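Local coordinates for axin interactor, dorsalization-associated protein (Danio rerio, PDB 2QZQ) that binds axin and disrupts its homodimerization, thereby inhibiting axin-mediated JNK activation and acting as a ventralizing factor in the embryo, at residues P5-E10 / E72-L77; T14-T19 / L146-H151; I20-L25 / Y64-V69; I36-K41 / A84-E89. All coordinates share one frame; numbering follows the deposited sequence.

Interaction 1 of 4, residues P5-E10 / E72-L77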
loop_
_atom_site.group_PDB
_atom_site.type_symbol
_atom_site.label_atom_id
_atom_site.label_comp_id
_atom_site.label_asym_id
_atom_site.label_seq_id
_atom_site.Cartn_x
_atom_site.Cartn_y
_atom_site.Cartn_z
ATOM N N PRO A 5 2.064 15.335 -3.918
ATOM C CA PRO A 5 0.774 16.022 -3.901
ATOM C C PRO A 5 -0.154 15.384 -4.940
ATOM O O PRO A 5 0.329 14.775 -5.900
ATOM C CB PRO A 5 1.108 17.467 -4.328
ATOM C CG PRO A 5 2.608 17.551 -4.460
ATOM C CD PRO A 5 3.160 16.150 -4.479
ATOM N N ARG A 6 -1.458 15.522 -4.727
ATOM C CA ARG A 6 -2.474 15.187 -5.733
ATOM C C ARG A 6 -2.141 15.851 -7.087
ATOM O O ARG A 6 -1.749 17.029 -7.139
ATOM C CB ARG A 6 -3.858 15.617 -5.231
ATOM C CG ARG A 6 -5.050 15.095 -6.062
ATOM C CD ARG A 6 -6.381 15.383 -5.376
ATOM N NE ARG A 6 -6.398 14.855 -4.016
ATOM C CZ ARG A 6 -7.287 15.167 -3.077
ATOM N NH1 ARG A 6 -8.267 16.026 -3.339
ATOM N NH2 ARG A 6 -7.201 14.611 -1.870
ATOM N N LEU A 7 -2.231 15.073 -8.163
ATOM C CA LEU A 7 -2.065 15.603 -9.519
ATOM C C LEU A 7 -3.129 16.659 -9.814
ATOM O O LEU A 7 -4.220 16.632 -9.220
ATOM C CB LEU A 7 -2.163 14.487 -10.571
ATOM C CG LEU A 7 -1.043 13.456 -10.658
ATOM C CD1 LEU A 7 -1.411 12.404 -11.655
ATOM C CD2 LEU A 7 0.304 14.094 -11.039
ATOM N N PRO A 8 -2.825 17.599 -10.734
ATOM C CA PRO A 8 -3.895 18.536 -11.098
ATOM C C PRO A 8 -5.050 17.749 -11.723
ATOM O O PRO A 8 -4.808 16.774 -12.443
ATOM C CB PRO A 8 -3.248 19.431 -12.170
ATOM C CG PRO A 8 -2.037 18.694 -12.650
ATOM C CD PRO A 8 -1.579 17.819 -11.500
ATOM N N SER A 9 -6.278 18.158 -11.446
ATOM C CA SER A 9 -7.432 17.514 -12.058
ATOM C C SER A 9 -7.496 17.789 -13.568
ATOM O O SER A 9 -7.063 18.841 -14.041
ATOM C CB SER A 9 -8.722 17.916 -11.347
ATOM O OG SER A 9 -8.968 19.297 -11.494
ATOM N N GLU A 10 -7.969 16.797 -14.318
ATOM C CA GLU A 10 -8.160 16.916 -15.756
ATOM C C GLU A 10 -9.638 16.647 -16.047
ATOM O O GLU A 10 -10.233 15.708 -15.494
ATOM C CB GLU A 10 -7.238 15.971 -16.540
ATOM C CG GLU A 10 -5.804 16.495 -16.614
ATOM C CD GLU A 10 -4.816 15.513 -17.217
ATOM O OE1 GLU A 10 -5.241 14.674 -18.044
ATOM O OE2 GLU A 10 -3.599 15.593 -16.876
ATOM N N GLU A 72 -1.717 9.835 -2.658
ATOM C CA GLU A 72 -2.256 10.273 -3.944
ATOM C C GLU A 72 -1.670 9.464 -5.079
ATOM O O GLU A 72 -0.459 9.497 -5.331
ATOM C CB GLU A 72 -2.009 11.793 -4.156
ATOM C CG GLU A 72 -2.448 12.672 -2.954
ATOM C CD GLU A 72 -3.966 12.741 -2.739
ATOM O OE1 GLU A 72 -4.755 12.349 -3.639
ATOM O OE2 GLU A 72 -4.379 13.205 -1.660
ATOM N N ILE A 73 -2.534 8.721 -5.768
ATOM C CA ILE A 73 -2.093 7.885 -6.891
ATOM C C ILE A 73 -1.758 8.774 -8.093
ATOM O O ILE A 73 -2.596 9.560 -8.551
ATOM C CB ILE A 73 -3.153 6.794 -7.213
ATOM C CG1 ILE A 73 -3.285 5.855 -6.012
ATOM C CG2 ILE A 73 -2.772 5.974 -8.456
ATOM C CD1 ILE A 73 -1.961 5.192 -5.607
ATOM N N GLN A 74 -0.528 8.636 -8.583
ATOM C CA GLN A 74 0.086 9.590 -9.500
ATOM C C GLN A 74 -0.221 9.321 -10.968
ATOM O O GLN A 74 0.641 9.430 -11.835
ATOM C CB GLN A 74 1.597 9.635 -9.256
ATOM C CG GLN A 74 1.940 10.158 -7.867
ATOM C CD GLN A 74 1.569 11.622 -7.701
ATOM O OE1 GLN A 74 2.043 12.473 -8.461
ATOM N NE2 GLN A 74 0.743 11.925 -6.714
ATOM N N ARG A 75 -1.468 8.965 -11.242
ATOM C CA ARG A 75 -1.956 8.942 -12.615
ATOM C C ARG A 75 -3.474 8.935 -12.597
ATOM O O ARG A 75 -4.095 8.235 -11.792
ATOM C CB ARG A 75 -1.418 7.742 -13.413
ATOM C CG ARG A 75 -1.459 7.974 -14.926
ATOM C CD ARG A 75 -1.195 6.692 -15.747
ATOM N NE ARG A 75 0.231 6.369 -15.806
ATOM C CZ ARG A 75 0.784 5.489 -16.640
ATOM N NH1 ARG A 75 0.040 4.828 -17.518
ATOM N NH2 ARG A 75 2.094 5.271 -16.598
ATOM N N HIS A 76 -4.068 9.717 -13.491
ATOM C CA HIS A 76 -5.524 9.641 -13.706
ATOM C C HIS A 76 -5.922 8.210 -14.048
ATOM O O HIS A 76 -5.291 7.553 -14.875
ATOM C CB HIS A 76 -5.976 10.664 -14.774
ATOM C CG HIS A 76 -5.712 12.084 -14.375
ATOM N ND1 HIS A 76 -4.502 12.706 -14.604
ATOM C CD2 HIS A 76 -6.479 12.984 -13.719
ATOM C CE1 HIS A 76 -4.544 13.937 -14.122
ATOM N NE2 HIS A 76 -5.733 14.130 -13.575
ATOM N N LEU A 77 -6.949 7.711 -13.372
ATOM C CA LEU A 77 -7.328 6.286 -13.463
ATOM C C LEU A 77 -7.545 5.777 -14.884
ATOM O O LEU A 77 -7.110 4.685 -15.213
ATOM C CB LEU A 77 -8.555 5.978 -12.593
ATOM C CG LEU A 77 -8.429 6.166 -11.084
ATOM C CD1 LEU A 77 -9.723 5.783 -10.380
ATOM C CD2 LEU A 77 -7.213 5.386 -10.530
HETATM O O HOH W 1 2.273 15.139 -7.794
HETATM O O HOH W 2 -2.966 12.374 -7.688
#
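Arg6 grips the carboxylate of Glu72 side-on in a salt bridge: NE lies 3.0 Å from Glu72 OE1, meeting it from above the carboxylate plane, and NH2 lies 3.2 Å from Glu72 OE2, on its syn side and somewhat out of its plane. Thr17 OG1 is a second partner of Glu72 OE1. An alanine at Glu72 would probably leave the Arg6 guanidinium without its counter-charge and Thr17 OG1 without this acceptor. Gln74 joins the two segments: its NE2 donates to Pro5 O at 3.0 Å and to Glu72 O, two nearly straight bonds that hold the amide in place, while a water links Gln74 OE1 to Pro5 O. Leu7 lays CD1 3.4 Å from Gln74 C, and its backbone N reaches Ile73 O through another water. Glu10 CB sits over one face of the His76 ring, 4.2 Å from the centroid, a CH-pi contact; at the ring edge His76 NE2 makes a weak hydrogen bond to Pro8 O. Glu10 OE1 forms a salt bridge with Lys79. In this C-terminal C2 domain the contact lies at the surface, where the loop into strand 15-24 runs over the loop leaving strand 64-72; Leu7 and His76 rest on Leu15.

Interaction 2 of 4, residues T14-T19 / L146-H151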
loop_
_atom_site.group_PDB
_atom_site.type_symbol
_atom_site.label_atom_id
_atom_site.label_comp_id
_atom_site.label_asym_id
_atom_site.label_seq_id
_atom_site.Cartn_x
_atom_site.Cartn_y
_atom_site.Cartn_z
ATOM N N THR A 14 -10.332 10.869 -13.603
ATOM C CA THR A 14 -10.567 10.556 -12.189
ATOM C C THR A 14 -9.238 10.346 -11.461
ATOM O O THR A 14 -8.347 9.699 -11.988
ATOM C CB THR A 14 -11.419 9.274 -12.036
ATOM O OG1 THR A 14 -12.560 9.335 -12.920
ATOM C CG2 THR A 14 -11.876 9.120 -10.593
ATOM N N LEU A 15 -9.133 10.909 -10.264
ATOM C CA LEU A 15 -7.944 10.738 -9.417
ATOM C C LEU A 15 -8.307 9.995 -8.147
ATOM O O LEU A 15 -9.378 10.209 -7.554
ATOM C CB LEU A 15 -7.298 12.090 -9.075
ATOM C CG LEU A 15 -6.581 12.836 -10.199
ATOM C CD1 LEU A 15 -6.283 14.277 -9.730
ATOM C CD2 LEU A 15 -5.300 12.122 -10.700
ATOM N N LEU A 16 -7.398 9.116 -7.726
ATOM C CA LEU A 16 -7.660 8.269 -6.585
ATOM C C LEU A 16 -6.773 8.668 -5.418
ATOM O O LEU A 16 -5.569 8.871 -5.591
ATOM C CB LEU A 16 -7.444 6.792 -6.965
ATOM C CG LEU A 16 -7.505 5.717 -5.859
ATOM C CD1 LEU A 16 -8.901 5.561 -5.282
ATOM C CD2 LEU A 16 -6.970 4.396 -6.374
ATOM N N THR A 17 -7.415 8.841 -4.265
ATOM C CA THR A 17 -6.755 8.939 -2.973
ATOM C C THR A 17 -6.990 7.662 -2.187
ATOM O O THR A 17 -8.132 7.209 -2.037
ATOM C CB THR A 17 -7.262 10.124 -2.147
ATOM O OG1 THR A 17 -7.188 11.309 -2.957
ATOM C CG2 THR A 17 -6.380 10.323 -0.849
ATOM N N LEU A 18 -5.901 7.069 -1.705
ATOM C CA LEU A 18 -6.023 5.937 -0.787
ATOM C C LEU A 18 -5.581 6.362 0.591
ATOM O O LEU A 18 -4.407 6.753 0.778
ATOM C CB LEU A 18 -5.187 4.754 -1.270
ATOM C CG LEU A 18 -5.581 4.179 -2.626
ATOM C CD1 LEU A 18 -4.529 3.201 -3.146
ATOM C CD2 LEU A 18 -6.969 3.562 -2.565
ATOM N N THR A 19 -6.512 6.328 1.545
ATOM C CA THR A 19 -6.188 6.605 2.929
ATOM C C THR A 19 -5.721 5.301 3.537
ATOM O O THR A 19 -6.454 4.327 3.555
ATOM C CB THR A 19 -7.438 7.087 3.712
ATOM O OG1 THR A 19 -7.995 8.230 3.048
ATOM C CG2 THR A 19 -7.091 7.448 5.172
ATOM N N LEU A 146 -7.893 0.252 4.237
ATOM C CA LEU A 146 -7.838 1.464 3.422
ATOM C C LEU A 146 -9.216 2.104 3.256
ATOM O O LEU A 146 -10.255 1.440 3.439
ATOM C CB LEU A 146 -7.292 1.180 2.008
ATOM C CG LEU A 146 -6.010 0.358 1.829
ATOM C CD1 LEU A 146 -5.783 0.035 0.352
ATOM C CD2 LEU A 146 -4.843 1.111 2.437
ATOM N N ASN A 147 -9.205 3.390 2.917
ATOM C CA ASN A 147 -10.414 4.077 2.406
ATOM C C ASN A 147 -10.083 4.669 1.056
ATOM O O ASN A 147 -9.060 5.354 0.911
ATOM C CB ASN A 147 -10.923 5.156 3.379
ATOM C CG ASN A 147 -12.304 5.691 2.993
ATOM O OD1 ASN A 147 -13.207 4.928 2.739
ATOM N ND2 ASN A 147 -12.448 7.009 2.936
ATOM N N GLN A 148 -10.925 4.378 0.053
ATOM C CA GLN A 148 -10.734 4.902 -1.303
ATOM C C GLN A 148 -11.674 6.083 -1.556
ATOM O O GLN A 148 -12.862 6.021 -1.223
ATOM C CB GLN A 148 -10.996 3.836 -2.384
ATOM C CG GLN A 148 -10.457 2.451 -2.075
ATOM C CD GLN A 148 -10.396 1.577 -3.303
ATOM O OE1 GLN A 148 -9.992 2.026 -4.381
ATOM N NE2 GLN A 148 -10.797 0.313 -3.155
ATOM N N THR A 149 -11.121 7.152 -2.115
ATOM C CA THR A 149 -11.903 8.311 -2.533
ATOM C C THR A 149 -11.556 8.591 -3.974
ATOM O O THR A 149 -10.377 8.756 -4.337
ATOM C CB THR A 149 -11.600 9.588 -1.719
ATOM O OG1 THR A 149 -11.642 9.295 -0.322
ATOM C CG2 THR A 149 -12.630 10.690 -2.046
ATOM N N LEU A 150 -12.605 8.677 -4.792
ATOM C CA LEU A 150 -12.452 8.957 -6.201
ATOM C C LEU A 150 -12.863 10.406 -6.464
ATOM O O LEU A 150 -13.954 10.840 -6.072
ATOM C CB LEU A 150 -13.231 7.935 -7.039
ATOM C CG LEU A 150 -12.588 6.540 -7.196
ATOM C CD1 LEU A 150 -12.658 5.704 -5.926
ATOM C CD2 LEU A 150 -13.223 5.784 -8.357
ATOM N N HIS A 151 -11.946 11.157 -7.057
ATOM C CA HIS A 151 -12.119 12.587 -7.271
ATOM C C HIS A 151 -12.492 12.883 -8.711
ATOM O O HIS A 151 -11.713 12.627 -9.644
ATOM C CB HIS A 151 -10.861 13.373 -6.873
ATOM C CG HIS A 151 -10.489 13.214 -5.434
ATOM N ND1 HIS A 151 -11.294 13.642 -4.400
ATOM C CD2 HIS A 151 -9.391 12.665 -4.856
ATOM C CE1 HIS A 151 -10.707 13.368 -3.247
ATOM N NE2 HIS A 151 -9.554 12.770 -3.497
HETATM O O HOH W 3 -9.377 8.336 0.734
#
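Strands 15-24 and 144-151, near the two ends of the chain, pair antiparallel in the beta sandwich of the C2 domain, and the contact takes in five successive residue pairs, from Leu15 with His151 to Thr19 with Asn147. Six backbone hydrogen bonds join the hydrogen-bonded pairs Leu15-His151, Thr17-Thr149 and Thr19-Asn147; His151 N to Leu15 O is 2.8 Å. On the face that carries these three pairs, the His151 ring passes beside Leu15 O and reaches across to Thr17 on the other strand. There His151 NE2 donates to Thr17 OG1 at 2.8 Å; a chi1 of -52° sets this oxygen beside its own backbone N and in the plane of the imidazole, and Glu72 is its other partner. An alanine at His151 would probably leave Thr17 OG1 without its imidazole donor and open a gap beside Leu15 O. Further along, one water bridges Thr19 OG1, Asn147 O and Thr149 OG1, at 2.7, 3.0 and 2.7 Å; Asp70 is another partner of Thr19 OG1. The other face is largely apolar. Leu16 CD1 meets Leu150 CD1 at 3.8 Å, and Leu18 CD2 lies 3.7 Å from Gln148 CG, the two side chains side by side and pointing the same way. Gln148 turns its amide to Glu112, whose O accepts from NE2. Hydroxyls, imidazole and water thus link the face of Thr17, Thr19, Thr149 and His151, where Leu15 also sits, while Leu16 and Leu18 on the other face pack on Ile86 of strand 85-94.

Interaction 3 of 4, residues I20-L25 / Y64-V69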
loop_
_atom_site.group_PDB
_atom_site.type_symbol
_atom_site.label_atom_id
_atom_site.label_comp_id
_atom_site.label_asym_id
_atom_site.label_seq_id
_atom_site.Cartn_x
_atom_site.Cartn_y
_atom_site.Cartn_z
ATOM N N ILE A 20 -4.500 5.281 4.041
ATOM C CA ILE A 20 -4.022 4.098 4.737
ATOM C C ILE A 20 -4.390 4.341 6.175
ATOM O O ILE A 20 -3.826 5.231 6.845
ATOM C CB ILE A 20 -2.489 3.903 4.591
ATOM C CG1 ILE A 20 -2.077 3.763 3.115
ATOM C CG2 ILE A 20 -2.008 2.738 5.463
ATOM C CD1 ILE A 20 -0.552 3.810 2.898
ATOM N N GLU A 21 -5.365 3.568 6.647
ATOM C CA GLU A 21 -5.884 3.753 7.990
ATOM C C GLU A 21 -4.978 3.054 8.974
ATOM O O GLU A 21 -4.405 3.682 9.844
ATOM C CB GLU A 21 -7.327 3.253 8.092
ATOM C CG GLU A 21 -8.232 4.013 7.101
ATOM C CD GLU A 21 -9.694 3.570 7.104
ATOM O OE1 GLU A 21 -9.994 2.441 7.531
ATOM O OE2 GLU A 21 -10.543 4.374 6.653
ATOM N N LYS A 22 -4.854 1.741 8.826
ATOM C CA LYS A 22 -4.062 0.961 9.760
ATOM C C LYS A 22 -3.709 -0.365 9.102
ATOM O O LYS A 22 -4.307 -0.733 8.094
ATOM C CB LYS A 22 -4.826 0.733 11.055
ATOM C CG LYS A 22 -5.980 -0.242 10.956
ATOM C CD LYS A 22 -6.813 -0.235 12.218
ATOM C CE LYS A 22 -8.105 -1.016 11.992
ATOM N NZ LYS A 22 -8.898 -1.138 13.242
ATOM N N ILE A 23 -2.728 -1.052 9.678
ATOM C CA ILE A 23 -2.386 -2.390 9.245
ATOM C C ILE A 23 -2.352 -3.314 10.459
ATOM O O ILE A 23 -1.729 -2.995 11.490
ATOM C CB ILE A 23 -1.068 -2.434 8.403
ATOM C CG1 ILE A 23 -0.824 -3.856 7.842
ATOM C CG2 ILE A 23 0.140 -1.952 9.191
ATOM C CD1 ILE A 23 0.427 -3.927 6.920
ATOM N N GLY A 24 -3.055 -4.436 10.336
ATOM C CA GLY A 24 -3.040 -5.501 11.328
ATOM C C GLY A 24 -1.891 -6.453 11.070
ATOM O O GLY A 24 -1.693 -6.931 9.930
ATOM N N LEU A 25 -1.129 -6.724 12.123
ATOM C CA LEU A 25 -0.019 -7.673 12.066
ATOM C C LEU A 25 0.081 -8.362 13.430
ATOM O O LEU A 25 -0.109 -7.729 14.471
ATOM C CB LEU A 25 1.296 -6.946 11.717
ATOM C CG LEU A 25 1.433 -6.211 10.371
ATOM C CD1 LEU A 25 2.644 -5.236 10.357
ATOM C CD2 LEU A 25 1.558 -7.165 9.210
ATOM N N TYR A 64 -1.931 -3.695 15.768
ATOM C CA TYR A 64 -2.140 -2.693 14.725
ATOM C C TYR A 64 -1.127 -1.566 14.770
ATOM O O TYR A 64 -0.678 -1.154 15.831
ATOM C CB TYR A 64 -3.569 -2.098 14.778
ATOM C CG TYR A 64 -4.621 -3.061 14.315
ATOM C CD1 TYR A 64 -4.952 -3.161 12.966
ATOM C CD2 TYR A 64 -5.249 -3.921 15.228
ATOM C CE1 TYR A 64 -5.900 -4.094 12.535
ATOM C CE2 TYR A 64 -6.198 -4.864 14.804
ATOM C CZ TYR A 64 -6.525 -4.922 13.459
ATOM O OH TYR A 64 -7.450 -5.836 13.041
ATOM N N ILE A 65 -0.773 -1.081 13.589
ATOM C CA ILE A 65 -0.050 0.161 13.448
ATOM C C ILE A 65 -0.992 1.081 12.707
ATOM O O ILE A 65 -1.458 0.754 11.613
ATOM C CB ILE A 65 1.267 -0.044 12.677
ATOM C CG1 ILE A 65 2.237 -0.839 13.556
ATOM C CG2 ILE A 65 1.916 1.298 12.277
ATOM C CD1 ILE A 65 3.152 -1.721 12.759
ATOM N N HIS A 66 -1.284 2.224 13.329
ATOM C CA HIS A 66 -2.150 3.246 12.737
ATOM C C HIS A 66 -1.322 4.258 11.947
ATOM O O HIS A 66 -0.299 4.748 12.433
ATOM C CB HIS A 66 -2.998 3.913 13.830
ATOM C CG HIS A 66 -3.895 2.944 14.535
ATOM N ND1 HIS A 66 -3.472 2.166 15.587
ATOM C CD2 HIS A 66 -5.163 2.567 14.278
ATOM C CE1 HIS A 66 -4.444 1.356 15.958
ATOM N NE2 HIS A 66 -5.482 1.580 15.176
ATOM N N PHE A 67 -1.757 4.523 10.712
ATOM C CA PHE A 67 -1.094 5.419 9.786
ATOM C C PHE A 67 -1.893 6.704 9.608
ATOM O O PHE A 67 -1.338 7.812 9.772
ATOM C CB PHE A 67 -0.920 4.749 8.407
ATOM C CG PHE A 67 0.279 3.834 8.320
ATOM C CD1 PHE A 67 1.493 4.290 7.798
ATOM C CD2 PHE A 67 0.204 2.524 8.806
ATOM C CE1 PHE A 67 2.606 3.433 7.743
ATOM C CE2 PHE A 67 1.313 1.665 8.767
ATOM C CZ PHE A 67 2.519 2.117 8.235
ATOM N N SER A 68 -3.187 6.543 9.275
ATOM C CA SER A 68 -4.098 7.661 8.994
ATOM C C SER A 68 -3.440 8.685 8.085
ATOM O O SER A 68 -3.295 9.849 8.453
ATOM C CB SER A 68 -4.562 8.328 10.294
ATOM O OG SER A 68 -5.075 7.375 11.204
ATOM N N VAL A 69 -3.028 8.239 6.904
ATOM C CA VAL A 69 -2.372 9.095 5.939
ATOM C C VAL A 69 -2.933 8.860 4.538
ATOM O O VAL A 69 -3.215 7.716 4.158
ATOM C CB VAL A 69 -0.835 8.894 5.974
ATOM C CG1 VAL A 69 -0.428 7.508 5.427
ATOM C CG2 VAL A 69 -0.122 10.028 5.235
#
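Lys22 and Tyr64 meet in a cation-pi contact: NZ stands over one face of the ring, offset toward the rim, 4.4 Å from its centroid. Lys22 CG occupies the crowded position between backbone N and carbonyl carbon (chi1 72°), and the extended chain beyond it brings CD to 3.5 Å from Tyr64 CD1. Lys22 also lies alongside His66. Tyr64 CE1 comes 3.4 Å from Gly24 CA, and a CB on Gly24 would clash with that ring atom.

Backbone hydrogen bonds pair strand 15-24 antiparallel with strand 64-72 in the C2 sandwich, but the register slips by one between Ile20 and Lys22. Glu21 O accepts from Phe67 N at 2.9 Å and from Ser68 N at 3.2 Å, both donors on the same face of its plane. Ser68 and Val69 both face Ile20, a G1 beta bulge; on the other edge of the strand, Glu21 and Lys22 both face His145 of strand 144-151, a classic beta bulge.

Apolar contacts occupy the face of Ile20, Ile23, Ile65 and Val69. Ile20 CG2 lies 3.7 Å from Phe67 CB, and Ile23 CG2 meets the ring edge at Phe67 CE2, 3.8 Å away. Phe90 of strand 85-94 covers Ile23 and Ile65.

Interaction 4 of 4, residues I36-K41 / A84-E89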
loop_
_atom_site.group_PDB
_atom_site.type_symbol
_atom_site.label_atom_id
_atom_site.label_comp_id
_atom_site.label_asym_id
_atom_site.label_seq_id
_atom_site.Cartn_x
_atom_site.Cartn_y
_atom_site.Cartn_z
ATOM N N ILE A 36 5.135 2.356 4.895
ATOM C CA ILE A 36 4.617 1.655 3.710
ATOM C C ILE A 36 5.066 2.336 2.442
ATOM O O ILE A 36 5.031 3.561 2.340
ATOM C CB ILE A 36 3.070 1.519 3.768
ATOM C CG1 ILE A 36 2.686 0.550 4.895
ATOM C CG2 ILE A 36 2.459 1.030 2.372
ATOM C CD1 ILE A 36 1.133 0.423 5.129
ATOM N N THR A 37 5.478 1.514 1.473
ATOM C CA THR A 37 5.816 1.950 0.148
ATOM C C THR A 37 4.654 1.574 -0.748
ATOM O O THR A 37 4.241 0.396 -0.802
ATOM C CB THR A 37 7.081 1.276 -0.359
ATOM O OG1 THR A 37 8.173 1.709 0.443
ATOM C CG2 THR A 37 7.389 1.656 -1.830
ATOM N N VAL A 38 4.142 2.592 -1.423
ATOM C CA VAL A 38 3.029 2.445 -2.360
ATOM C C VAL A 38 3.566 2.668 -3.773
ATOM O O VAL A 38 4.152 3.719 -4.089
ATOM C CB VAL A 38 1.862 3.433 -2.059
ATOM C CG1 VAL A 38 0.638 3.215 -3.051
ATOM C CG2 VAL A 38 1.402 3.346 -0.598
ATOM N N SER A 39 3.372 1.653 -4.613
ATOM C CA SER A 39 3.780 1.705 -5.986
ATOM C C SER A 39 2.607 1.241 -6.880
ATOM O O SER A 39 1.681 0.582 -6.407
ATOM C CB SER A 39 5.018 0.831 -6.212
ATOM O OG SER A 39 4.786 -0.540 -5.919
ATOM N N VAL A 40 2.668 1.629 -8.156
ATOM C CA VAL A 40 1.709 1.174 -9.161
ATOM C C VAL A 40 2.523 0.458 -10.236
ATOM O O VAL A 40 3.407 1.072 -10.867
ATOM C CB VAL A 40 0.912 2.346 -9.758
ATOM C CG1 VAL A 40 -0.144 1.832 -10.748
ATOM C CG2 VAL A 40 0.216 3.154 -8.630
ATOM N N LYS A 41 2.247 -0.833 -10.412
ATOM C CA LYS A 41 3.039 -1.701 -11.292
ATOM C C LYS A 41 2.193 -2.185 -12.451
ATOM O O LYS A 41 1.010 -2.443 -12.262
ATOM C CB LYS A 41 3.559 -2.938 -10.524
ATOM C CG LYS A 41 4.522 -2.645 -9.341
ATOM C CD LYS A 41 5.814 -2.019 -9.794
ATOM C CE LYS A 41 6.964 -2.342 -8.819
ATOM N NZ LYS A 41 7.151 -1.308 -7.805
ATOM N N ALA A 84 -2.778 -3.179 -14.521
ATOM C CA ALA A 84 -2.030 -2.514 -13.446
ATOM C C ALA A 84 -2.519 -2.951 -12.066
ATOM O O ALA A 84 -3.662 -3.413 -11.893
ATOM C CB ALA A 84 -2.103 -1.017 -13.584
ATOM N N ALA A 85 -1.630 -2.850 -11.083
ATOM C CA ALA A 85 -2.015 -3.081 -9.695
ATOM C C ALA A 85 -1.284 -2.078 -8.809
ATOM O O ALA A 85 -0.166 -1.647 -9.121
ATOM C CB ALA A 85 -1.671 -4.484 -9.271
ATOM N N ILE A 86 -1.932 -1.707 -7.719
ATOM C CA ILE A 86 -1.332 -0.857 -6.699
ATOM C C ILE A 86 -0.815 -1.775 -5.567
ATOM O O ILE A 86 -1.585 -2.567 -4.994
ATOM C CB ILE A 86 -2.362 0.154 -6.135
ATOM C CG1 ILE A 86 -3.104 0.892 -7.278
ATOM C CG2 ILE A 86 -1.687 1.202 -5.212
ATOM C CD1 ILE A 86 -4.197 1.814 -6.768
ATOM N N PHE A 87 0.467 -1.632 -5.241
ATOM C CA PHE A 87 1.119 -2.407 -4.177
ATOM C C PHE A 87 1.344 -1.572 -2.934
ATOM O O PHE A 87 1.582 -0.376 -3.026
ATOM C CB PHE A 87 2.480 -2.892 -4.675
ATOM C CG PHE A 87 2.395 -4.113 -5.513
ATOM C CD1 PHE A 87 2.598 -5.360 -4.947
ATOM C CD2 PHE A 87 2.093 -4.021 -6.869
ATOM C CE1 PHE A 87 2.485 -6.545 -5.755
ATOM C CE2 PHE A 87 1.979 -5.170 -7.663
ATOM C CZ PHE A 87 2.178 -6.429 -7.095
ATOM N N PHE A 88 1.259 -2.222 -1.769
ATOM C CA PHE A 88 1.496 -1.618 -0.481
ATOM C C PHE A 88 2.462 -2.576 0.184
ATOM O O PHE A 88 2.098 -3.729 0.416
ATOM C CB PHE A 88 0.202 -1.545 0.347
ATOM C CG PHE A 88 -0.927 -0.901 -0.394
ATOM C CD1 PHE A 88 -1.176 0.453 -0.268
ATOM C CD2 PHE A 88 -1.693 -1.651 -1.289
ATOM C CE1 PHE A 88 -2.217 1.063 -1.007
ATOM C CE2 PHE A 88 -2.716 -1.058 -2.005
ATOM C CZ PHE A 88 -2.962 0.300 -1.882
ATOM N N GLU A 89 3.694 -2.119 0.382
ATOM C CA GLU A 89 4.747 -2.942 1.012
ATOM C C GLU A 89 5.024 -2.365 2.380
ATOM O O GLU A 89 5.375 -1.205 2.478
ATOM C CB GLU A 89 6.029 -2.894 0.202
ATOM C CG GLU A 89 5.931 -3.557 -1.167
ATOM C CD GLU A 89 7.222 -3.419 -1.932
ATOM O OE1 GLU A 89 7.468 -2.320 -2.477
ATOM O OE2 GLU A 89 7.985 -4.399 -1.960
HETATM O O HOH W 4 5.093 -0.875 -3.241
#
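Thr37, Ser39 and Lys41 pair with Glu89, Phe87 and Ala85 through six backbone hydrogen bonds; strands 34-41 and 85-94 run antiparallel, 158° between the N-to-C directions of the short segments. Carbonyls fill in between as CA-H...O acceptors, Val38 CA lying 3.2 Å from Phe87 O. The pair belongs to the beta sandwich of the C2 domain, and every residue that touches here is buried. On the face turned to strand 15-24, Val38 spreads its two methyls: CG1, anti to the backbone N (chi1 -178°), meets Ile86 CG2 at 3.8 Å, and CG2 lies 3.9 Å from Phe88 CD1, the valine and phenylalanine pointing the same way. Ile36 CG2 packs on Phe88 CB. Met108 of strand 99-109 touches both Ile86 and Phe88. The other face mixes charge with aromatic packing. Lys41 crosses the Phe87 side chain at about a right angle, with CG 3.7 Å from Phe87 CD2, before its ammonium turns to a salt bridge with Asp47 and a weak hydrogen bond to Ser39 OG. Phe129 covers this side, edge-to-face with Phe87 and in a cation-pi contact with Lys41. Glu89 OE2 is hydrogen-bonded to Thr127, while OE1 accepts from a water. That water donates to Thr37 O and to Glu89 OE1, both at 2.9 Å, and accepts from Ser39 OG at 2.7 Å.

In the fold
Interaction 4 is the buried core pair, its centre about 5 Å from the centre of the chain; interactions 2 and 3 are partly buried, and interaction 1 lies at the surface. Strand 15-24 lies between 144-151 and 64-72; interaction 2 takes its pairing with the first, interaction 3 with the second. Their inward side chains meet interaction 4 across the sandwich: Leu18 CD1 lies 3.5 Å from Phe88 CZ, and Phe67 CZ 3.7 Å from Ile36 CG1. Regular pairing marks interactions 2 and 4, bulges interaction 3. No strand pairing joins the segments of interaction 1; a salt bridge, a glutamine amide and two waters do. It adjoins interaction 4 where Ile73 CD1 packs on Ile86 CG2.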